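Local coordinates for protein beta-L-arabinobiosidase (Bacteroides thetaiotaomicron, PDB 5MQR) that is a hydrolase of plant pectin degradation that probably releases arabinose-containing units and may also have exo-alpha-sialidase activity, at residues Phe510-Gly515 against Ala519-Tyr524; Ile543-Tyr546 against Arg551-Leu554; Ala757-Tyr762 against Ala830-Ile835; Asp777-Tyr782 against Met847-Arg852. One frame throughout, in Å; residues are numbered along the deposited sequence.

The four contacts form two close pairs in two regions of one chain. Interactions 1 and 2 come first, one after the other, as two beta hairpins within the sialidase-like CBM range; their centres lie about 9 Å apart and they touch through Met512 and Met521, although the hairpins belong to different sheets. Interaction 3 joins helix 754-765 to helix 820-839 and interaction 4 joins helix 768-788 to helix 843-864, all in the MGH1-like glycoside hydrolase range. Their segments alternate along the chain, and their centres are about 10 Å apart. Between the pairs the centres are about 50 to 66 Å apart, so the sialidase-like CBM region and the helical glycosidase region are packed separately.

Interaction 1 of 4, residues Phe510-Gly515 against Ala519-Tyr524; sequences FRMKGG and ANMMNY
Phe510 and Met521 meet through two torsional choices: the first sends CG of Phe510 opposite its own backbone N (chi1 -175°), and the second folds Met521, a selenomethionine here, back at its last torsion (chi3 -78°). This bend sets CE of Met521 over the middle of the Phe510 ring, 3.5 Å from the centroid, as a CH-pi contact almost along the ring normal. Its selenium stands farther off above the same face, making a Met-aromatic contact. Met522 CG comes to the ring edge, 4.1 Å from CD2 of Phe510. With the ring cut back to an alanine, the Met521 methyl would probably lose its aromatic platform and a gap would open beside Met522.

The backbone fixes these positions. Phe510 N donates to Met522 O over 2.8 Å, nearly straight at 174°, while Phe510 O accepts Met521 N at 3.0 Å and, weakly, Met522 N. Farther along, Met512 N reaches Ala519 O at 2.8 Å and Ala519 N returns a bond to Met512 O at 2.7 Å. On the other face of the hairpin Arg511 and Asn520 run side by side, and a water bridges Arg511 NH1 and Asn520 OD1, which it approaches to 2.6 Å. Arg511 also forms a salt bridge with Glu503 and a cation-pi contact with Phe518. Phe510 and Met522 both pack on Val547 of strand 542-547. Two residues, Met521 and Met522, thus face the single Phe510: a classic beta bulge in an antiparallel hairpin, whose strand 518-523 is the outermost of its sheet in this chain.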
loop_
_atom_site.group_PDB
_atom_site.type_symbol
_atom_site.label_atom_id
_atom_site.label_comp_id
_atom_site.label_asym_id
_atom_site.label_seq_id
_atom_site.Cartn_x
_atom_site.Cartn_y
_atom_site.Cartn_z
ATOM N N PHE A 510 -7.349 -31.625 20.914
ATOM C CA PHE A 510 -7.348 -30.279 20.359
ATOM C C PHE A 510 -7.468 -29.390 21.578
ATOM O O PHE A 510 -8.472 -29.461 22.300
ATOM C CB PHE A 510 -8.533 -30.121 19.394
ATOM C CG PHE A 510 -8.590 -28.803 18.656
ATOM C CD1 PHE A 510 -7.443 -28.158 18.200
ATOM C CD2 PHE A 510 -9.825 -28.221 18.382
ATOM C CE1 PHE A 510 -7.530 -26.950 17.500
ATOM C CE2 PHE A 510 -9.916 -27.006 17.702
ATOM C CZ PHE A 510 -8.762 -26.377 17.246
ATOM N N ARG A 511 -6.433 -28.604 21.862
ATOM C CA ARG A 511 -6.403 -27.812 23.104
ATOM C C ARG A 511 -5.955 -26.380 22.897
ATOM O O ARG A 511 -5.325 -26.053 21.888
ATOM C CB ARG A 511 -5.505 -28.475 24.138
ATOM C CG ARG A 511 -4.032 -28.559 23.745
ATOM C CD ARG A 511 -3.194 -29.261 24.828
ATOM N NE ARG A 511 -1.749 -29.065 24.601
ATOM C CZ ARG A 511 -0.780 -29.351 25.476
ATOM N NH1 ARG A 511 -1.058 -29.863 26.683
ATOM N NH2 ARG A 511 0.484 -29.125 25.138
HETATM N N MSE A 512 -6.288 -25.536 23.868
HETATM C CA MSE A 512 -5.958 -24.115 23.838
HETATM C C MSE A 512 -5.066 -23.748 25.008
HETATM O O MSE A 512 -5.355 -24.141 26.151
HETATM C CB MSE A 512 -7.265 -23.346 23.913
HETATM C CG MSE A 512 -6.982 -21.867 24.140
HETATM SE SE MSE A 512 -8.563 -20.826 23.554
HETATM C CE MSE A 512 -9.862 -21.655 24.716
ATOM N N LYS A 513 -4.016 -22.961 24.754
ATOM C CA LYS A 513 -3.130 -22.527 25.824
ATOM C C LYS A 513 -3.744 -21.318 26.528
ATOM O O LYS A 513 -3.969 -20.295 25.886
ATOM C CB LYS A 513 -1.759 -22.180 25.256
ATOM C CG LYS A 513 -0.709 -21.802 26.296
ATOM C CD LYS A 513 0.690 -21.726 25.686
ATOM C CE LYS A 513 1.762 -21.394 26.712
ATOM N NZ LYS A 513 1.785 -22.362 27.839
ATOM N N GLY A 514 -4.007 -21.438 27.834
ATOM C CA GLY A 514 -4.503 -20.329 28.651
ATOM C C GLY A 514 -3.493 -19.569 29.525
ATOM O O GLY A 514 -3.823 -18.536 30.100
ATOM N N GLY A 515 -2.261 -20.050 29.589
ATOM C CA GLY A 515 -1.227 -19.544 30.495
ATOM C C GLY A 515 -0.287 -20.721 30.694
ATOM O O GLY A 515 0.118 -21.361 29.705
ATOM N N ALA A 519 -6.588 -25.640 28.076
ATOM C CA ALA A 519 -7.967 -26.111 28.039
ATOM C C ALA A 519 -8.042 -27.207 26.995
ATOM O O ALA A 519 -7.755 -26.982 25.830
ATOM C CB ALA A 519 -8.905 -24.972 27.691
ATOM N N ASN A 520 -8.380 -28.406 27.427
ATOM C CA ASN A 520 -8.657 -29.477 26.491
ATOM C C ASN A 520 -10.070 -29.258 25.950
ATOM O O ASN A 520 -11.041 -29.323 26.697
ATOM C CB ASN A 520 -8.524 -30.811 27.192
ATOM C CG ASN A 520 -7.083 -31.109 27.598
ATOM O OD1 ASN A 520 -6.125 -30.431 27.189
ATOM N ND2 ASN A 520 -6.922 -32.140 28.399
HETATM N N MSE A 521 -10.169 -28.943 24.667
HETATM C CA MSE A 521 -11.450 -28.620 24.060
HETATM C C MSE A 521 -12.155 -29.884 23.595
HETATM O O MSE A 521 -13.326 -30.052 23.866
HETATM C CB MSE A 521 -11.222 -27.623 22.922
HETATM C CG MSE A 521 -10.584 -26.318 23.399
HETATM SE SE MSE A 521 -10.509 -25.040 21.921
HETATM C CE MSE A 521 -8.963 -25.830 21.010
HETATM N N MSE A 522 -11.450 -30.771 22.895
HETATM C CA MSE A 522 -12.047 -32.021 22.395
HETATM C C MSE A 522 -10.997 -33.009 21.981
HETATM O O MSE A 522 -9.831 -32.637 21.823
HETATM C CB MSE A 522 -12.937 -31.740 21.172
HETATM C CG MSE A 522 -12.168 -31.109 20.008
HETATM SE SE MSE A 522 -13.374 -30.629 18.517
HETATM C CE MSE A 522 -13.937 -32.404 17.877
ATOM N N ASN A 523 -11.404 -34.272 21.803
ATOM C CA ASN A 523 -10.582 -35.276 21.099
ATOM C C ASN A 523 -10.809 -35.117 19.608
ATOM O O ASN A 523 -11.918 -34.814 19.188
ATOM C CB ASN A 523 -10.929 -36.692 21.526
ATOM C CG ASN A 523 -10.682 -36.930 23.000
ATOM O OD1 ASN A 523 -11.536 -37.444 23.689
ATOM N ND2 ASN A 523 -9.529 -36.541 23.488
ATOM N N TYR A 524 -9.763 -35.253 18.811
ATOM C CA TYR A 524 -9.904 -35.176 17.364
ATOM C C TYR A 524 -9.543 -36.515 16.763
ATOM O O TYR A 524 -8.800 -37.288 17.344
ATOM C CB TYR A 524 -9.081 -34.035 16.750
ATOM C CG TYR A 524 -7.591 -34.238 16.734
ATOM C CD1 TYR A 524 -6.818 -33.906 17.840
ATOM C CD2 TYR A 524 -6.943 -34.731 15.594
ATOM C CE1 TYR A 524 -5.426 -34.068 17.827
ATOM C CE2 TYR A 524 -5.557 -34.894 15.566
ATOM C CZ TYR A 524 -4.790 -34.578 16.689
ATOM O OH TYR A 524 -3.408 -34.761 16.690
HETATM O O HOH W 1 -3.620 -30.971 27.678
#

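Interaction 2 of 4, residues Ile543-Tyr546 against Arg551-Leu554; sequences IQVY and RVGL
Gln544 and Arg551 are joined by a side-chain hydrogen bond across the hairpin: Arg551 NH1 donates to Gln544 OE1 at 2.9 Å. The oxygen lies in the guanidinium plane, but the donor is tilted from the plane of the amide carbonyl, and the two flat groups stand 64° apart. A bend in the arginine chain (chi3 61°) turns its end toward the glutamine. On the way, CG of Arg551 passes over one face of the Tyr546 ring, 4.0 Å from the centroid and offset toward the rim, as a CH-pi contact. Leu554 lies alongside Gln544, its CD1 3.6 Å from CG of the glutamine. A leucine in place of Gln544 would probably leave Arg551 NH1 without this acceptor and its guanidinium freer to turn.

In the backbone, Val545 is served at both ends. Its N donates to Gly553 O at 2.9 Å, and its O takes Val552 N at 2.9 Å, nearly straight at 170°, with a second, weak bond from Gly553 N. Gly553 O has a further contact from the CA-H of Gln544, at 3.3 Å from CA, and Ile543 O receives the CA-H of Leu554 in the same manner. Val552 and Gly553 both face Val545, a classic beta bulge at which the register slips by one.

Strand 542-547 is also bonded on its other flank to strand 530-537, through Gln544 with Val535 and Tyr546 with Glu533. Val545 and Val552 both pack against Met521 of strand 518-523, while Val545 also meets Leu502 and Ile543 meets Ser500 of strand 498-504.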
loop_
_atom_site.group_PDB
_atom_site.type_symbol
_atom_site.label_atom_id
_atom_site.label_comp_id
_atom_site.label_asym_id
_atom_site.label_seq_id
_atom_site.Cartn_x
_atom_site.Cartn_y
_atom_site.Cartn_z
ATOM N N ILE A 543 -10.323 -15.245 23.768
ATOM C CA ILE A 543 -10.491 -16.039 22.580
ATOM C C ILE A 543 -11.587 -17.089 22.874
ATOM O O ILE A 543 -11.557 -17.750 23.917
ATOM C CB ILE A 543 -9.143 -16.673 22.126
ATOM C CG1 ILE A 543 -9.344 -17.670 20.973
ATOM C CG2 ILE A 543 -8.397 -17.318 23.292
ATOM C CD1 ILE A 543 -8.075 -18.031 20.192
ATOM N N GLN A 544 -12.550 -17.196 21.961
ATOM C CA GLN A 544 -13.561 -18.242 21.954
ATOM C C GLN A 544 -13.375 -19.078 20.704
ATOM O O GLN A 544 -13.173 -18.529 19.616
ATOM C CB GLN A 544 -14.941 -17.638 21.911
ATOM C CG GLN A 544 -15.291 -16.916 23.184
ATOM C CD GLN A 544 -16.574 -16.138 23.054
ATOM O OE1 GLN A 544 -17.639 -16.602 23.496
ATOM N NE2 GLN A 544 -16.492 -14.953 22.429
ATOM N N VAL A 545 -13.441 -20.391 20.852
ATOM C CA VAL A 545 -13.189 -21.297 19.747
ATOM C C VAL A 545 -14.440 -22.134 19.526
ATOM O O VAL A 545 -15.053 -22.632 20.480
ATOM C CB VAL A 545 -11.949 -22.172 20.002
ATOM C CG1 VAL A 545 -11.806 -23.249 18.950
ATOM C CG2 VAL A 545 -10.708 -21.292 19.993
ATOM N N TYR A 546 -14.834 -22.237 18.264
ATOM C CA TYR A 546 -15.977 -23.039 17.884
ATOM C C TYR A 546 -15.497 -24.123 16.937
ATOM O O TYR A 546 -14.641 -23.888 16.079
ATOM C CB TYR A 546 -17.039 -22.183 17.192
ATOM C CG TYR A 546 -17.622 -21.065 18.051
ATOM C CD1 TYR A 546 -16.969 -19.840 18.192
ATOM C CD2 TYR A 546 -18.841 -21.239 18.713
ATOM C CE1 TYR A 546 -17.515 -18.822 18.982
ATOM C CE2 TYR A 546 -19.398 -20.231 19.484
ATOM C CZ TYR A 546 -18.730 -19.036 19.626
ATOM O OH TYR A 546 -19.304 -18.074 20.413
ATOM N N ARG A 551 -19.410 -24.059 20.626
ATOM C CA ARG A 551 -18.325 -23.524 21.413
ATOM C C ARG A 551 -17.662 -24.607 22.241
ATOM O O ARG A 551 -18.316 -25.324 22.968
ATOM C CB ARG A 551 -18.761 -22.362 22.312
ATOM C CG ARG A 551 -17.560 -21.447 22.585
ATOM C CD ARG A 551 -17.904 -20.225 23.401
ATOM N NE ARG A 551 -18.418 -20.611 24.718
ATOM C CZ ARG A 551 -18.705 -19.749 25.691
ATOM N NH1 ARG A 551 -18.509 -18.437 25.520
ATOM N NH2 ARG A 551 -19.184 -20.202 26.848
ATOM N N VAL A 552 -16.348 -24.724 22.095
ATOM C CA VAL A 552 -15.560 -25.740 22.803
ATOM C C VAL A 552 -14.453 -25.165 23.702
ATOM O O VAL A 552 -13.851 -25.891 24.479
ATOM C CB VAL A 552 -14.974 -26.756 21.805
ATOM C CG1 VAL A 552 -16.104 -27.589 21.182
ATOM C CG2 VAL A 552 -14.108 -26.063 20.744
ATOM N N GLY A 553 -14.217 -23.868 23.631
ATOM C CA GLY A 553 -13.156 -23.264 24.408
ATOM C C GLY A 553 -13.361 -21.776 24.573
ATOM O O GLY A 553 -13.739 -21.092 23.617
ATOM N N LEU A 554 -13.155 -21.308 25.809
ATOM C CA LEU A 554 -13.024 -19.889 26.151
ATOM C C LEU A 554 -11.823 -19.702 27.108
ATOM O O LEU A 554 -11.696 -20.389 28.118
ATOM C CB LEU A 554 -14.309 -19.373 26.812
ATOM C CG LEU A 554 -14.284 -17.983 27.498
ATOM C CD1 LEU A 554 -13.920 -16.883 26.526
ATOM C CD2 LEU A 554 -15.616 -17.648 28.171
#

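Interaction 3 of 4, residues Ala757-Tyr762 against Ala830-Ile835; sequences AVLARY and AKALSI
Leu759 meets Ala832 and Ile835 without any flat group between them: no ring, amide, carboxylate or guanidinium takes part, so the contact has neither faces nor edges and consists wholly of aliphatic carbons. The leucine does most of the touching. Its CD2 lies 3.7 Å from CB of Ala832 and equally close to the CA of that residue, while its CB stands 4.0 Å from the same alanine methyl. The other partner, Ile835, sits one helical turn farther on. Its CG2 is 3.9 Å from CD2 of Leu759 and 4.1 Å from CD1, so both branches of the leucine meet this methyl, and the two side chains cross at about a right angle. In Leu759 the first torsion extends the chain (chi1 -178°) and the second leaves CD2 extended, reaching to Ala832 and Ile835. The small alanine is consistent with the close approach of the backbones here, with CA of Leu759 and CA of Ala832 6.1 Å apart. The buried patch is small and apolar, and it rests on dispersion and the exclusion of water.

Leu1036, in a loop, touches both Leu759 and Ile835, adding to the same apolar cluster. Around it, Ala757 and Ala760 of helix 754-765 lie against helix 712-719, and Val758 meets Leu778 of helix 768-788. Leu833, on helix 820-839, also reaches Leu778 and packs on Met845 and Tyr849 of helix 843-864, a succession of packed helices consistent with the six-hairpin glycosidase name.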
loop_
_atom_site.group_PDB
_atom_site.type_symbol
_atom_site.label_atom_id
_atom_site.label_comp_id
_atom_site.label_asym_id
_atom_site.label_seq_id
_atom_site.Cartn_x
_atom_site.Cartn_y
_atom_site.Cartn_z
ATOM N N ALA A 757 -30.107 16.895 -5.548
ATOM C CA ALA A 757 -29.338 16.437 -4.394
ATOM C C ALA A 757 -29.713 15.021 -3.928
ATOM O O ALA A 757 -28.833 14.261 -3.563
ATOM C CB ALA A 757 -29.436 17.434 -3.236
ATOM N N VAL A 758 -30.995 14.671 -3.945
ATOM C CA VAL A 758 -31.419 13.316 -3.598
ATOM C C VAL A 758 -30.909 12.277 -4.613
ATOM O O VAL A 758 -30.453 11.202 -4.202
ATOM C CB VAL A 758 -32.951 13.215 -3.396
ATOM C CG1 VAL A 758 -33.424 11.761 -3.379
ATOM C CG2 VAL A 758 -33.325 13.894 -2.101
ATOM N N LEU A 759 -30.973 12.574 -5.908
ATOM C CA LEU A 759 -30.346 11.705 -6.884
ATOM C C LEU A 759 -28.800 11.625 -6.655
ATOM O O LEU A 759 -28.226 10.526 -6.719
ATOM C CB LEU A 759 -30.690 12.133 -8.306
ATOM C CG LEU A 759 -30.109 11.260 -9.426
ATOM C CD1 LEU A 759 -30.625 9.831 -9.312
ATOM C CD2 LEU A 759 -30.422 11.850 -10.792
ATOM N N ALA A 760 -28.151 12.753 -6.339
ATOM C CA ALA A 760 -26.702 12.749 -6.032
ATOM C C ALA A 760 -26.365 11.814 -4.854
ATOM O O ALA A 760 -25.321 11.156 -4.852
ATOM C CB ALA A 760 -26.213 14.153 -5.726
ATOM N N ARG A 761 -27.256 11.767 -3.856
ATOM C CA ARG A 761 -27.078 10.866 -2.740
ATOM C C ARG A 761 -27.133 9.440 -3.215
ATOM O O ARG A 761 -26.261 8.657 -2.865
ATOM C CB ARG A 761 -28.116 11.061 -1.643
ATOM C CG ARG A 761 -27.686 10.402 -0.345
ATOM C CD ARG A 761 -28.847 9.975 0.501
ATOM N NE ARG A 761 -28.370 9.191 1.630
ATOM C CZ ARG A 761 -29.132 8.730 2.612
ATOM N NH1 ARG A 761 -30.428 8.965 2.635
ATOM N NH2 ARG A 761 -28.577 8.026 3.589
ATOM N N TYR A 762 -28.158 9.112 -3.994
ATOM C CA TYR A 762 -28.295 7.785 -4.584
ATOM C C TYR A 762 -27.068 7.347 -5.399
ATOM O O TYR A 762 -26.638 6.207 -5.291
ATOM C CB TYR A 762 -29.591 7.662 -5.416
ATOM C CG TYR A 762 -29.647 6.391 -6.215
ATOM C CD1 TYR A 762 -29.871 5.168 -5.586
ATOM C CD2 TYR A 762 -29.422 6.396 -7.607
ATOM C CE1 TYR A 762 -29.876 3.970 -6.317
ATOM C CE2 TYR A 762 -29.439 5.221 -8.343
ATOM C CZ TYR A 762 -29.669 4.011 -7.689
ATOM O OH TYR A 762 -29.701 2.856 -8.400
ATOM N N ALA A 830 -35.588 18.806 -12.519
ATOM C CA ALA A 830 -36.270 18.181 -13.653
ATOM C C ALA A 830 -35.445 17.041 -14.229
ATOM O O ALA A 830 -35.956 15.948 -14.414
ATOM C CB ALA A 830 -36.581 19.213 -14.723
ATOM N N LYS A 831 -34.165 17.283 -14.479
ATOM C CA LYS A 831 -33.304 16.256 -15.053
ATOM C C LYS A 831 -33.232 15.052 -14.110
ATOM O O LYS A 831 -33.316 13.911 -14.549
ATOM C CB LYS A 831 -31.889 16.785 -15.290
ATOM C CG LYS A 831 -31.219 16.229 -16.537
ATOM C CD LYS A 831 -29.726 15.958 -16.393
ATOM C CE LYS A 831 -28.919 17.106 -15.773
ATOM N NZ LYS A 831 -27.534 16.607 -15.499
ATOM N N ALA A 832 -33.091 15.327 -12.815
ATOM C CA ALA A 832 -32.963 14.282 -11.803
ATOM C C ALA A 832 -34.254 13.488 -11.671
ATOM O O ALA A 832 -34.210 12.270 -11.548
ATOM C CB ALA A 832 -32.558 14.873 -10.461
ATOM N N LEU A 833 -35.394 14.173 -11.700
ATOM C CA LEU A 833 -36.673 13.489 -11.622
ATOM C C LEU A 833 -36.944 12.642 -12.867
ATOM O O LEU A 833 -37.565 11.610 -12.748
ATOM C CB LEU A 833 -37.827 14.475 -11.355
ATOM C CG LEU A 833 -37.985 14.866 -9.877
ATOM C CD1 LEU A 833 -38.752 16.163 -9.732
ATOM C CD2 LEU A 833 -38.690 13.768 -9.093
ATOM N N SER A 834 -36.467 13.063 -14.040
ATOM C CA SER A 834 -36.562 12.245 -15.245
ATOM C C SER A 834 -35.827 10.925 -15.076
ATOM O O SER A 834 -36.391 9.852 -15.313
ATOM C CB SER A 834 -36.007 12.976 -16.466
ATOM O OG SER A 834 -36.230 12.212 -17.640
ATOM N N ILE A 835 -34.569 11.024 -14.656
ATOM C CA ILE A 835 -33.760 9.840 -14.318
ATOM C C ILE A 835 -34.461 8.965 -13.266
ATOM O O ILE A 835 -34.521 7.764 -13.437
ATOM C CB ILE A 835 -32.324 10.224 -13.907
ATOM C CG1 ILE A 835 -31.540 10.710 -15.137
ATOM C CG2 ILE A 835 -31.592 9.054 -13.246
ATOM C CD1 ILE A 835 -30.307 11.532 -14.815
#

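Interaction 4 of 4, residues Asp777-Tyr782 against Met847-Arg852; sequences DLETEY and MRYGMR
Tyr782 and Tyr849 bridge two helices that keep well apart: the axes of the short segments 777-782 and 847-852 approach no closer than 13.4 Å, with 39° between their N-to-C directions. The closest pair of CA atoms, those of Glu779 and Tyr849, are 9.5 Å apart, so long side chains must span the interval. The tyrosines do this as a T-shaped pair. The edge of Tyr849 is directed at a face of Tyr782, its CE1 3.7 Å from CD1 of Tyr782, with ring planes at 86° and centroids 5.2 Å apart. Beside it, Arg852 slides past Tyr782 in the opposite direction, its CD 3.6 Å from CE1 of Tyr782 and its CB 3.6 Å from OH of Tyr782. The extended arginine chain places NH1 over the centre of the Tyr849 ring. At the far end of that ring, OH of Tyr849 rests against the aliphatic part of Glu779, 3.5 Å from CB.

Arg852 NE has a salt-bridge partner in Glu786, and Ala830 of helix 820-839 packs against Tyr782. Cohesion between the two segments is thus aromatic and aliphatic, with no hydrogen bond between them. With NH1 of Arg852 over its face, the Tyr849 ring may be somewhat polarised, its edge probably a more positive partner for the electron-rich face of Tyr782.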
loop_
_atom_site.group_PDB
_atom_site.type_symbol
_atom_site.label_atom_id
_atom_site.label_comp_id
_atom_site.label_asym_id
_atom_site.label_seq_id
_atom_site.Cartn_x
_atom_site.Cartn_y
_atom_site.Cartn_z
ATOM N N ASP A 777 -42.599 12.745 -3.084
ATOM C CA ASP A 777 -42.305 13.920 -2.270
ATOM C C ASP A 777 -41.567 14.978 -3.076
ATOM O O ASP A 777 -41.848 16.177 -2.925
ATOM C CB ASP A 777 -41.445 13.590 -1.056
ATOM C CG ASP A 777 -42.045 12.523 -0.178
ATOM O OD1 ASP A 777 -42.015 11.326 -0.602
ATOM O OD2 ASP A 777 -42.511 12.871 0.936
ATOM N N LEU A 778 -40.628 14.533 -3.919
ATOM C CA LEU A 778 -39.875 15.439 -4.786
ATOM C C LEU A 778 -40.707 16.020 -5.919
ATOM O O LEU A 778 -40.489 17.180 -6.297
ATOM C CB LEU A 778 -38.626 14.778 -5.337
ATOM C CG LEU A 778 -37.590 14.396 -4.276
ATOM C CD1 LEU A 778 -36.527 13.531 -4.945
ATOM C CD2 LEU A 778 -37.000 15.613 -3.572
ATOM N N GLU A 779 -41.664 15.249 -6.439
ATOM C CA GLU A 779 -42.600 15.763 -7.473
ATOM C C GLU A 779 -43.499 16.827 -6.902
ATOM O O GLU A 779 -43.711 17.851 -7.539
ATOM C CB GLU A 779 -43.498 14.663 -8.074
ATOM C CG GLU A 779 -42.768 13.592 -8.848
ATOM C CD GLU A 779 -43.689 12.445 -9.251
ATOM O OE1 GLU A 779 -44.585 12.700 -10.071
ATOM O OE2 GLU A 779 -43.493 11.300 -8.752
ATOM N N THR A 780 -44.050 16.565 -5.719
ATOM C CA THR A 780 -44.849 17.560 -5.016
ATOM C C THR A 780 -44.044 18.861 -4.817
ATOM O O THR A 780 -44.555 19.947 -5.071
ATOM C CB THR A 780 -45.356 17.032 -3.650
ATOM O OG1 THR A 780 -46.129 15.849 -3.866
ATOM C CG2 THR A 780 -46.224 18.111 -2.895
ATOM N N GLU A 781 -42.788 18.737 -4.378
ATOM C CA GLU A 781 -41.925 19.917 -4.247
ATOM C C GLU A 781 -41.773 20.667 -5.586
ATOM O O GLU A 781 -41.978 21.899 -5.642
ATOM C CB GLU A 781 -40.552 19.532 -3.702
ATOM C CG GLU A 781 -39.589 20.695 -3.548
ATOM C CD GLU A 781 -38.239 20.275 -3.000
ATOM O OE1 GLU A 781 -37.856 19.087 -3.139
ATOM O OE2 GLU A 781 -37.547 21.165 -2.450
ATOM N N TYR A 782 -41.409 19.924 -6.638
ATOM C CA TYR A 782 -41.172 20.505 -7.959
ATOM C C TYR A 782 -42.415 21.274 -8.446
ATOM O O TYR A 782 -42.322 22.434 -8.845
ATOM C CB TYR A 782 -40.792 19.422 -8.972
ATOM C CG TYR A 782 -40.356 19.999 -10.289
ATOM C CD1 TYR A 782 -41.287 20.480 -11.209
ATOM C CD2 TYR A 782 -39.006 20.089 -10.617
ATOM C CE1 TYR A 782 -40.868 21.034 -12.404
ATOM C CE2 TYR A 782 -38.591 20.632 -11.817
ATOM C CZ TYR A 782 -39.517 21.102 -12.704
ATOM O OH TYR A 782 -39.090 21.650 -13.893
HETATM N N MSE A 847 -40.484 11.157 -19.336
HETATM C CA MSE A 847 -40.719 12.122 -20.408
HETATM C C MSE A 847 -41.229 13.444 -19.885
HETATM O O MSE A 847 -40.706 14.471 -20.266
HETATM C CB MSE A 847 -41.702 11.571 -21.438
HETATM C CG MSE A 847 -41.930 12.483 -22.653
HETATM SE SE MSE A 847 -40.188 12.946 -23.466
HETATM C CE MSE A 847 -39.475 11.166 -23.880
ATOM N N ARG A 848 -42.250 13.434 -19.023
ATOM C CA ARG A 848 -42.780 14.685 -18.422
ATOM C C ARG A 848 -41.671 15.592 -17.857
ATOM O O ARG A 848 -41.664 16.805 -18.107
ATOM C CB ARG A 848 -43.809 14.410 -17.317
ATOM C CG ARG A 848 -45.226 14.202 -17.809
ATOM C CD ARG A 848 -46.193 13.925 -16.667
ATOM N NE ARG A 848 -46.123 12.541 -16.196
ATOM C CZ ARG A 848 -46.669 11.481 -16.810
ATOM N NH1 ARG A 848 -47.329 11.598 -17.959
ATOM N NH2 ARG A 848 -46.532 10.276 -16.266
ATOM N N TYR A 849 -40.737 15.008 -17.127
ATOM C CA TYR A 849 -39.676 15.793 -16.510
ATOM C C TYR A 849 -38.483 16.036 -17.432
ATOM O O TYR A 849 -37.820 17.048 -17.280
ATOM C CB TYR A 849 -39.244 15.184 -15.167
ATOM C CG TYR A 849 -40.242 15.480 -14.086
ATOM C CD1 TYR A 849 -40.192 16.678 -13.388
ATOM C CD2 TYR A 849 -41.264 14.589 -13.785
ATOM C CE1 TYR A 849 -41.121 16.977 -12.395
ATOM C CE2 TYR A 849 -42.212 14.874 -12.806
ATOM C CZ TYR A 849 -42.136 16.068 -12.109
ATOM O OH TYR A 849 -43.062 16.356 -11.137
ATOM N N GLY A 850 -38.211 15.125 -18.365
ATOM C CA GLY A 850 -37.198 15.326 -19.395
ATOM C C GLY A 850 -37.567 16.480 -20.320
ATOM O O GLY A 850 -36.708 17.253 -20.705
HETATM N N MSE A 851 -38.849 16.606 -20.662
HETATM C CA MSE A 851 -39.357 17.760 -21.410
HETATM C C MSE A 851 -39.177 19.053 -20.669
HETATM O O MSE A 851 -38.870 20.064 -21.294
HETATM C CB MSE A 851 -40.855 17.692 -21.646
HETATM C CG MSE A 851 -41.239 16.656 -22.681
HETATM SE SE MSE A 851 -40.611 17.116 -24.487
HETATM C CE MSE A 851 -41.327 18.945 -24.721
ATOM N N ARG A 852 -39.413 19.042 -19.353
ATOM C CA ARG A 852 -39.209 20.243 -18.525
ATOM C C ARG A 852 -37.745 20.664 -18.499
ATOM O O ARG A 852 -37.436 21.857 -18.538
ATOM C CB ARG A 852 -39.698 20.042 -17.096
ATOM C CG ARG A 852 -41.203 20.013 -16.969
ATOM C CD ARG A 852 -41.520 19.485 -15.596
ATOM N NE ARG A 852 -42.877 19.766 -15.171
ATOM C CZ ARG A 852 -43.844 18.871 -14.960
ATOM N NH1 ARG A 852 -43.672 17.557 -15.161
ATOM N NH2 ARG A 852 -45.029 19.310 -14.548
#